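Local coordinates for protein thymine dioxygenase (Neurospora crassa, PDB 5C3Q) that acts as a thymine-7-hydroxylase, probably an iron-dependent dioxygenase that oxidises the methyl group of thymine with 2-oxoglutarate as co-substrate, at residues Ala168-Gly172 with Met173-Ala177; Pro197-Lys200 with Ser201-Lys205; Ile303-Ile306 with Pro307-Ala311; Glu319-Ser323 with Gly324-Val328. All blocks are in the same frame, centred on the assembly; numbering follows the deposited sequence.

Contact 1 (Ala168-Gly172 with Met173-Ala177); sequences AIAVG and MGIDA
M173 sets its CG anti to its carbonyl carbon (chi1 -77°) and then runs fully extended, while I169 holds CG2 anti to its backbone N; the two side chains therefore lie alongside each other, pointing the same way, with M173 CE 3.7 Å from I169 CG2. M173 CG passes 3.3 Å from I169 O, the oxygen that also accepts the bond from M173 N. The helix ends here in a Schellman motif. G174 adopts positive phi (79°); G174 N bonds to V171 O and I175 N to A170 O (3.1 Å), the two bonds back into the last turn. I175 then folds back, its CG1 3.8 Å from A170 CB, and the same methyl meets D176 O at 3.4 Å. A little further on, V171 CG2 touches A177 CB at 3.7 Å. An alanine in place of M173 removes SD and CE, and would probably leave a gap beside I169 CG2 and towards L39. Helix 147-173 thus ends against helix 28-44, where I169 meets F42, V171 meets A35 and M173 meets L39; F23 of helix 21-25 touches V171, and F180, in the loop beyond, packs on I169 and A170.

Contact 2 (Pro197-Lys200 with Ser201-Lys205); sequences PAVK and SEVFK
K200 runs beside E202, both side chains pointing the same way where strand 190-200 gives way to a short helix. From K200 CB, which lies 4.0 Å from E202 CG, the chain extends until CD comes within 3.2 Å of E202 OE1. Beyond it CE stands 4.1 Å from that oxygen, and a bend at the last torsion leaves NZ 4.8 Å from E202 OE1, too far for a salt bridge. E202 takes its part by holding CG between its backbone N and carbonyl carbon (chi1 71°), which raises the carboxylate next to the lysine's aliphatic stem. At their roots the backbone turns: V203 N donates to K200 O at 3.1 Å, and F204 N and K205 N repeat the same i to i+3 step with S201 O and E202 O. V199 supplies the apolar side, its CG2 3.7 Å from V203 CG2 and its CG1 3.7 Å from F204 CE1, at the edge of the ring near its plane. S201 OG bonds chiefly to E282 O, just before strand 284-295, and V199 pairs by backbone with H285 on that strand, which adjoins strand 190-200 in the main sheet of the double-stranded beta-helix fold. The chemistry is thus divided: apolar branches and backbone bonds fix the turn, while the lysine and glutamate probably add a weak electrostatic attraction at the surface.

Contact 3 (Ile303-Ile306 with Pro307-Ala311); sequences IEAI and PGTYA
T309 folds back over I306 to close a type II beta turn running from I306 to T309. The threonine holds OG1 between its backbone N and carbonyl carbon (chi1 59°), which aims the hydroxyl at I306 O in the carbonyl plane, on a lone pair, at a short 2.5 Å. T309 N gives the same oxygen the usual turn bond at 3.3 Å, so one carbonyl is gripped by two donors of a single residue. A valine in place of T309 has no hydroxyl, and the turn would probably be closed less firmly, I306 O having lost the shorter of its two bonds from this residue. T309 CG2 lies 4.0 Å from I306 CB. The Y310 ring presents its edge to the gripped oxygen, while A305 CB approaches the ring obliquely, 3.6 Å from CE1; Y310 OH is bonded to R316. G308, at positive phi, takes a conformation in which a side chain would be jammed against P307 O. I306 itself turns away from the turn towards W263 and F180, and its backbone is bonded to W263, which ties this surface loop to helix 258-263. Where I306 meets the proline beside it the fit is close, with I306 CG2 3.4 Å from P307 CD.

Contact 4 (Glu319-Ser323 with Gly324-Val328); sequences EGINS and GKYLV
The Y326 ring is met obliquely by I321, whose CD1 lies 3.7 Å from Y326 CD1; L259 of helix 258-263 touches both side chains. I321 keeps CG1 between its backbone N and carbonyl carbon (chi1 45°), which carries the chain across to the tyrosine, while Y326 OH is bonded to R330 one turn on. The second flat group is the N322 amide, at the N-cap. With CG anti to the backbone N (chi1 172°), OD1 swings over the first helical turn and accepts K325 N at 2.8 Å in a fairly straight bond of 162°, the donor tilted from the amide carbonyl plane. K325 CB is 3.3 Å from the same oxygen, and on the other arm of the amide ND2 donates to H299 O, so both ends of the group are held and its rotation is fixed. The capping bond satisfies one of the N-H groups that a helix start leaves without a partner in the helix. Next in order come Y326 N to N322 O at 3.1 Å and L327 N to S323 O at 3.1 Å. Helix 323-332 thus starts directly from strand 321-322, with S323 against L259 and P297; L327, on the inner side, touches Y219 of the thymine pocket, and its side chain lies about 5 Å from the bound thymine.

How the contacts relate
From the N terminus, the four contacts follow in series; none nests in or crosses another. Contact 1 closes the end of helix 147-173. Contact 2 turns strand 190-200 of the main sheet into the short helix 203-206 and lies apart, across the chain's centre from contacts 1, 3 and 4. Contact 3 forms a turn in the loop after strand 302-303, and contact 4 starts helix 323-332. The last two are tied by the two-stranded sheet of 302-303 and 321-322, with I303 N probably hydrogen-bonded to I321 O. Contacts 1 and 3 also touch, through I175 on P307 and I306, and M173 on I306, joining the helix end to the loop between strands 302-303 and 321-322.

Contact 1 (Ala168-Gly172 with Met173-Ala177)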
loop_
_atom_site.group_PDB
_atom_site.type_symbol
_atom_site.label_atom_id
_atom_site.label_comp_id
_atom_site.label_asym_id
_atom_site.label_seq_id
_atom_site.Cartn_x
_atom_site.Cartn_y
_atom_site.Cartn_z
ATOM N N ALA A 168 6.296 -17.059 -0.656
ATOM C CA ALA A 168 5.202 -17.725 0.066
ATOM C C ALA A 168 4.011 -17.986 -0.847
ATOM O O ALA A 168 3.410 -19.054 -0.801
ATOM C CB ALA A 168 4.770 -16.905 1.271
ATOM N N ILE A 169 3.672 -17.009 -1.682
ATOM C CA ILE A 169 2.608 -17.188 -2.663
ATOM C C ILE A 169 2.928 -18.351 -3.613
ATOM O O ILE A 169 2.065 -19.179 -3.890
ATOM C CB ILE A 169 2.339 -15.888 -3.443
ATOM C CG1 ILE A 169 1.636 -14.879 -2.524
ATOM C CG2 ILE A 169 1.508 -16.163 -4.686
ATOM C CD1 ILE A 169 1.541 -13.480 -3.086
ATOM N N ALA A 170 4.162 -18.406 -4.103
ATOM C CA ALA A 170 4.580 -19.467 -5.028
ATOM C C ALA A 170 4.526 -20.839 -4.366
ATOM O O ALA A 170 4.009 -21.799 -4.945
ATOM C CB ALA A 170 5.982 -19.190 -5.554
ATOM N N VAL A 171 5.044 -20.923 -3.143
ATOM C CA VAL A 171 5.023 -22.175 -2.390
ATOM C C VAL A 171 3.575 -22.596 -2.136
ATOM O O VAL A 171 3.239 -23.767 -2.259
ATOM C CB VAL A 171 5.817 -22.061 -1.065
ATOM C CG1 VAL A 171 5.604 -23.289 -0.187
ATOM C CG2 VAL A 171 7.302 -21.888 -1.359
ATOM N N GLY A 172 2.717 -21.633 -1.809
ATOM C CA GLY A 172 1.297 -21.912 -1.598
ATOM C C GLY A 172 0.616 -22.436 -2.853
ATOM O O GLY A 172 -0.246 -23.309 -2.781
ATOM N N MET A 173 1.015 -21.892 -4.002
ATOM C CA MET A 173 0.494 -22.312 -5.307
ATOM C C MET A 173 1.032 -23.671 -5.751
ATOM O O MET A 173 0.465 -24.294 -6.649
ATOM C CB MET A 173 0.851 -21.279 -6.384
ATOM C CG MET A 173 0.002 -20.019 -6.375
ATOM S SD MET A 173 0.610 -18.832 -7.592
ATOM C CE MET A 173 -0.610 -17.528 -7.454
ATOM N N GLY A 174 2.134 -24.114 -5.154
ATOM C CA GLY A 174 2.766 -25.372 -5.548
ATOM C C GLY A 174 3.610 -25.251 -6.807
ATOM O O GLY A 174 3.913 -26.251 -7.452
ATOM N N ILE A 175 3.990 -24.027 -7.164
ATOM C CA ILE A 175 4.894 -23.808 -8.291
ATOM C C ILE A 175 6.306 -23.650 -7.737
ATOM O O ILE A 175 6.504 -23.698 -6.524
ATOM C CB ILE A 175 4.479 -22.583 -9.147
ATOM C CG1 ILE A 175 4.593 -21.269 -8.354
ATOM C CG2 ILE A 175 3.063 -22.780 -9.671
ATOM C CD1 ILE A 175 4.274 -20.026 -9.163
ATOM N N ASP A 176 7.286 -23.474 -8.619
ATOM C CA ASP A 176 8.664 -23.285 -8.183
ATOM C C ASP A 176 8.706 -22.159 -7.144
ATOM O O ASP A 176 8.176 -21.068 -7.382
ATOM C CB ASP A 176 9.569 -22.960 -9.374
ATOM C CG ASP A 176 11.042 -23.052 -9.029
ATOM O OD1 ASP A 176 11.556 -22.152 -8.330
ATOM O OD2 ASP A 176 11.689 -24.033 -9.464
ATOM N N ALA A 177 9.320 -22.432 -5.996
ATOM C CA ALA A 177 9.358 -21.472 -4.891
ATOM C C ALA A 177 9.941 -20.113 -5.300
ATOM O O ALA A 177 9.566 -19.085 -4.742
ATOM C CB ALA A 177 10.141 -22.046 -3.719
#

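Contact 2 (Pro197-Lys200 with Ser201-Lys205)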
loop_
_atom_site.group_PDB
_atom_site.type_symbol
_atom_site.label_atom_id
_atom_site.label_comp_id
_atom_site.label_asym_id
_atom_site.label_seq_id
_atom_site.Cartn_x
_atom_site.Cartn_y
_atom_site.Cartn_z
ATOM N N PRO A 197 -3.035 14.816 8.971
ATOM C CA PRO A 197 -3.002 15.791 10.068
ATOM C C PRO A 197 -4.138 15.651 11.080
ATOM O O PRO A 197 -5.217 15.148 10.752
ATOM C CB PRO A 197 -3.116 17.144 9.349
ATOM C CG PRO A 197 -2.614 16.891 7.974
ATOM C CD PRO A 197 -2.992 15.474 7.652
ATOM N N ALA A 198 -3.875 16.088 12.308
ATOM C CA ALA A 198 -4.907 16.167 13.324
ATOM C C ALA A 198 -6.069 16.954 12.746
ATOM O O ALA A 198 -5.865 17.978 12.096
ATOM C CB ALA A 198 -4.375 16.849 14.577
ATOM N N VAL A 199 -7.286 16.465 12.958
ATOM C CA VAL A 199 -8.469 17.106 12.397
ATOM C C VAL A 199 -9.639 17.002 13.371
ATOM O O VAL A 199 -9.830 15.971 14.017
ATOM C CB VAL A 199 -8.834 16.496 11.021
ATOM C CG1 VAL A 199 -9.016 14.983 11.111
ATOM C CG2 VAL A 199 -10.074 17.166 10.439
ATOM N N LYS A 200 -10.407 18.086 13.482
ATOM C CA LYS A 200 -11.615 18.093 14.299
ATOM C C LYS A 200 -12.660 17.189 13.671
ATOM O O LYS A 200 -12.845 17.200 12.454
ATOM C CB LYS A 200 -12.190 19.505 14.413
ATOM C CG LYS A 200 -11.358 20.467 15.234
ATOM C CD LYS A 200 -12.202 21.663 15.647
ATOM C CE LYS A 200 -11.407 22.659 16.468
ATOM N NZ LYS A 200 -10.520 23.507 15.624
ATOM N N SER A 201 -13.357 16.417 14.499
ATOM C CA SER A 201 -14.402 15.525 14.001
ATOM C C SER A 201 -15.527 16.290 13.292
ATOM O O SER A 201 -16.171 15.746 12.392
ATOM C CB SER A 201 -14.970 14.668 15.134
ATOM O OG SER A 201 -15.433 15.475 16.201
ATOM N N GLU A 202 -15.759 17.543 13.688
ATOM C CA GLU A 202 -16.810 18.364 13.074
ATOM C C GLU A 202 -16.541 18.658 11.593
ATOM O O GLU A 202 -17.479 18.861 10.826
ATOM C CB GLU A 202 -17.021 19.676 13.850
ATOM C CG GLU A 202 -15.893 20.696 13.721
ATOM C CD GLU A 202 -16.122 21.952 14.551
ATOM O OE1 GLU A 202 -15.142 22.686 14.798
ATOM O OE2 GLU A 202 -17.275 22.214 14.955
ATOM N N VAL A 203 -15.267 18.675 11.199
ATOM C CA VAL A 203 -14.888 18.844 9.789
ATOM C C VAL A 203 -15.607 17.826 8.906
ATOM O O VAL A 203 -16.054 18.157 7.807
ATOM C CB VAL A 203 -13.360 18.713 9.579
ATOM C CG1 VAL A 203 -13.006 18.684 8.095
ATOM C CG2 VAL A 203 -12.628 19.857 10.265
ATOM N N PHE A 204 -15.726 16.597 9.405
ATOM C CA PHE A 204 -16.400 15.517 8.681
ATOM C C PHE A 204 -17.924 15.699 8.586
ATOM O O PHE A 204 -18.569 15.071 7.748
ATOM C CB PHE A 204 -16.055 14.165 9.317
ATOM C CG PHE A 204 -14.600 13.795 9.192
ATOM C CD1 PHE A 204 -13.676 14.196 10.149
ATOM C CD2 PHE A 204 -14.150 13.054 8.108
ATOM C CE1 PHE A 204 -12.336 13.862 10.029
ATOM C CE2 PHE A 204 -12.811 12.719 7.981
ATOM C CZ PHE A 204 -11.903 13.123 8.942
ATOM N N LYS A 205 -18.491 16.547 9.444
ATOM C CA LYS A 205 -19.912 16.927 9.363
ATOM C C LYS A 205 -20.115 18.170 8.501
ATOM O O LYS A 205 -21.081 18.253 7.744
ATOM C CB LYS A 205 -20.496 17.182 10.753
ATOM C CG LYS A 205 -20.727 15.932 11.588
ATOM C CD LYS A 205 -21.794 16.158 12.654
ATOM C CE LYS A 205 -21.466 17.332 13.567
ATOM N NZ LYS A 205 -22.498 17.535 14.623
#

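Contact 3 (Ile303-Ile306 with Pro307-Ala311)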
loop_
_atom_site.group_PDB
_atom_site.type_symbol
_atom_site.label_atom_id
_atom_site.label_comp_id
_atom_site.label_asym_id
_atom_site.label_seq_id
_atom_site.Cartn_x
_atom_site.Cartn_y
_atom_site.Cartn_z
ATOM N N ILE A 303 3.415 -9.236 -18.059
ATOM C CA ILE A 303 2.483 -9.865 -17.122
ATOM C C ILE A 303 1.427 -10.692 -17.855
ATOM O O ILE A 303 0.568 -10.144 -18.538
ATOM C CB ILE A 303 1.799 -8.800 -16.233
ATOM C CG1 ILE A 303 2.847 -7.993 -15.452
ATOM C CG2 ILE A 303 0.787 -9.427 -15.279
ATOM C CD1 ILE A 303 3.738 -8.806 -14.532
ATOM N N GLU A 304 1.505 -12.011 -17.704
ATOM C CA GLU A 304 0.492 -12.929 -18.237
ATOM C C GLU A 304 0.220 -14.051 -17.234
ATOM O O GLU A 304 1.028 -14.302 -16.348
ATOM C CB GLU A 304 0.920 -13.490 -19.595
ATOM C CG GLU A 304 2.287 -14.158 -19.609
ATOM C CD GLU A 304 2.807 -14.423 -21.013
ATOM O OE1 GLU A 304 4.039 -14.573 -21.165
ATOM O OE2 GLU A 304 1.995 -14.476 -21.967
ATOM N N ALA A 305 -0.920 -14.716 -17.380
ATOM C CA ALA A 305 -1.407 -15.677 -16.377
ATOM C C ALA A 305 -0.324 -16.602 -15.803
ATOM O O ALA A 305 0.397 -17.261 -16.545
ATOM C CB ALA A 305 -2.550 -16.499 -16.954
ATOM N N ILE A 306 -0.239 -16.648 -14.474
ATOM C CA ILE A 306 0.724 -17.489 -13.754
ATOM C C ILE A 306 0.349 -18.961 -13.941
ATOM O O ILE A 306 -0.836 -19.293 -13.946
ATOM C CB ILE A 306 0.730 -17.137 -12.242
ATOM C CG1 ILE A 306 1.193 -15.693 -12.029
ATOM C CG2 ILE A 306 1.633 -18.073 -11.445
ATOM C CD1 ILE A 306 0.765 -15.086 -10.707
ATOM N N PRO A 307 1.349 -19.857 -14.102
ATOM C CA PRO A 307 0.998 -21.272 -14.255
ATOM C C PRO A 307 0.249 -21.833 -13.046
ATOM O O PRO A 307 0.609 -21.546 -11.902
ATOM C CB PRO A 307 2.357 -21.972 -14.428
ATOM C CG PRO A 307 3.388 -20.971 -14.032
ATOM C CD PRO A 307 2.790 -19.626 -14.293
ATOM N N GLY A 308 -0.796 -22.612 -13.314
ATOM C CA GLY A 308 -1.617 -23.204 -12.267
ATOM C C GLY A 308 -2.804 -22.364 -11.832
ATOM O O GLY A 308 -3.516 -22.753 -10.909
ATOM N N THR A 309 -3.024 -21.220 -12.485
ATOM C CA THR A 309 -4.176 -20.356 -12.194
ATOM C C THR A 309 -5.309 -20.519 -13.214
ATOM O O THR A 309 -6.297 -19.786 -13.179
ATOM C CB THR A 309 -3.766 -18.870 -12.142
ATOM O OG1 THR A 309 -3.183 -18.484 -13.389
ATOM C CG2 THR A 309 -2.774 -18.624 -11.015
ATOM N N TYR A 310 -5.158 -21.483 -14.118
ATOM C CA TYR A 310 -6.168 -21.791 -15.124
ATOM C C TYR A 310 -5.900 -23.191 -15.678
ATOM O O TYR A 310 -4.755 -23.639 -15.691
ATOM C CB TYR A 310 -6.105 -20.773 -16.266
ATOM C CG TYR A 310 -4.784 -20.790 -16.993
ATOM C CD1 TYR A 310 -3.683 -20.113 -16.478
ATOM C CD2 TYR A 310 -4.621 -21.507 -18.177
ATOM C CE1 TYR A 310 -2.460 -20.138 -17.124
ATOM C CE2 TYR A 310 -3.399 -21.538 -18.831
ATOM C CZ TYR A 310 -2.323 -20.850 -18.298
ATOM O OH TYR A 310 -1.103 -20.864 -18.932
ATOM N N ALA A 311 -6.949 -23.870 -16.132
ATOM C CA ALA A 311 -6.803 -25.184 -16.767
ATOM C C ALA A 311 -6.736 -25.027 -18.287
ATOM O O ALA A 311 -5.669 -25.180 -18.886
ATOM C CB ALA A 311 -7.940 -26.115 -16.361
#

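Contact 4 (Glu319-Ser323 with Gly324-Val328)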
loop_
_atom_site.group_PDB
_atom_site.type_symbol
_atom_site.label_atom_id
_atom_site.label_comp_id
_atom_site.label_asym_id
_atom_site.label_seq_id
_atom_site.Cartn_x
_atom_site.Cartn_y
_atom_site.Cartn_z
ATOM N N GLU A 319 -5.353 -10.222 -21.674
ATOM C CA GLU A 319 -4.199 -10.152 -22.566
ATOM C C GLU A 319 -2.963 -9.804 -21.752
ATOM O O GLU A 319 -3.061 -9.157 -20.710
ATOM C CB GLU A 319 -4.397 -9.078 -23.644
ATOM C CG GLU A 319 -5.481 -9.398 -24.657
ATOM C CD GLU A 319 -5.541 -8.398 -25.802
ATOM O OE1 GLU A 319 -4.471 -8.010 -26.319
ATOM O OE2 GLU A 319 -6.664 -8.010 -26.193
ATOM N N GLY A 320 -1.800 -10.229 -22.233
ATOM C CA GLY A 320 -0.538 -9.858 -21.600
ATOM C C GLY A 320 -0.310 -8.355 -21.661
ATOM O O GLY A 320 -0.729 -7.701 -22.608
ATOM N N ILE A 321 0.328 -7.803 -20.633
ATOM C CA ILE A 321 0.687 -6.385 -20.617
ATOM C C ILE A 321 2.054 -6.175 -19.989
ATOM O O ILE A 321 2.492 -6.960 -19.146
ATOM C CB ILE A 321 -0.321 -5.525 -19.823
ATOM C CG1 ILE A 321 -0.681 -6.201 -18.498
ATOM C CG2 ILE A 321 -1.572 -5.257 -20.648
ATOM C CD1 ILE A 321 -1.195 -5.242 -17.456
ATOM N N ASN A 322 2.714 -5.101 -20.407
ATOM C CA ASN A 322 3.940 -4.660 -19.768
ATOM C C ASN A 322 3.610 -4.002 -18.433
ATOM O O ASN A 322 2.763 -3.115 -18.369
ATOM C CB ASN A 322 4.683 -3.658 -20.650
ATOM C CG ASN A 322 5.860 -3.033 -19.937
ATOM O OD1 ASN A 322 5.810 -1.870 -19.547
ATOM N ND2 ASN A 322 6.907 -3.816 -19.725
ATOM N N SER A 323 4.299 -4.429 -17.382
ATOM C CA SER A 323 4.056 -3.934 -16.028
ATOM C C SER A 323 4.243 -2.415 -15.919
ATOM O O SER A 323 3.350 -1.705 -15.456
ATOM C CB SER A 323 4.990 -4.643 -15.041
ATOM O OG SER A 323 4.665 -4.305 -13.708
ATOM N N GLY A 324 5.404 -1.931 -16.349
ATOM C CA GLY A 324 5.732 -0.503 -16.276
ATOM C C GLY A 324 4.693 0.376 -16.946
ATOM O O GLY A 324 4.224 1.353 -16.364
ATOM N N LYS A 325 4.322 0.000 -18.165
ATOM C CA LYS A 325 3.315 0.714 -18.947
ATOM C C LYS A 325 1.955 0.775 -18.238
ATOM O O LYS A 325 1.308 1.824 -18.204
ATOM C CB LYS A 325 3.167 0.038 -20.311
ATOM C CG LYS A 325 2.202 0.713 -21.262
ATOM C CD LYS A 325 2.254 0.056 -22.631
ATOM C CE LYS A 325 1.418 0.820 -23.645
ATOM N NZ LYS A 325 -0.042 0.703 -23.367
ATOM N N TYR A 326 1.527 -0.354 -17.678
ATOM C CA TYR A 326 0.269 -0.402 -16.931
ATOM C C TYR A 326 0.277 0.594 -15.772
ATOM O O TYR A 326 -0.666 1.359 -15.597
ATOM C CB TYR A 326 0.004 -1.811 -16.402
ATOM C CG TYR A 326 -1.264 -1.913 -15.589
ATOM C CD1 TYR A 326 -2.497 -2.062 -16.212
ATOM C CD2 TYR A 326 -1.235 -1.845 -14.194
ATOM C CE1 TYR A 326 -3.665 -2.150 -15.477
ATOM C CE2 TYR A 326 -2.400 -1.929 -13.451
ATOM C CZ TYR A 326 -3.612 -2.080 -14.099
ATOM O OH TYR A 326 -4.784 -2.165 -13.377
ATOM N N LEU A 327 1.351 0.585 -14.987
ATOM C CA LEU A 327 1.439 1.453 -13.810
ATOM C C LEU A 327 1.361 2.932 -14.158
ATOM O O LEU A 327 0.634 3.679 -13.504
ATOM C CB LEU A 327 2.726 1.194 -13.026
ATOM C CG LEU A 327 2.759 -0.057 -12.152
ATOM C CD1 LEU A 327 4.163 -0.232 -11.604
ATOM C CD2 LEU A 327 1.750 0.022 -11.014
ATOM N N VAL A 328 2.115 3.360 -15.172
ATOM C CA VAL A 328 2.102 4.773 -15.561
ATOM C C VAL A 328 0.716 5.198 -16.033
ATOM O O VAL A 328 0.286 6.307 -15.737
ATOM C CB VAL A 328 3.180 5.160 -16.609
ATOM C CG1 VAL A 328 4.565 5.068 -15.996
ATOM C CG2 VAL A 328 3.091 4.317 -17.873
#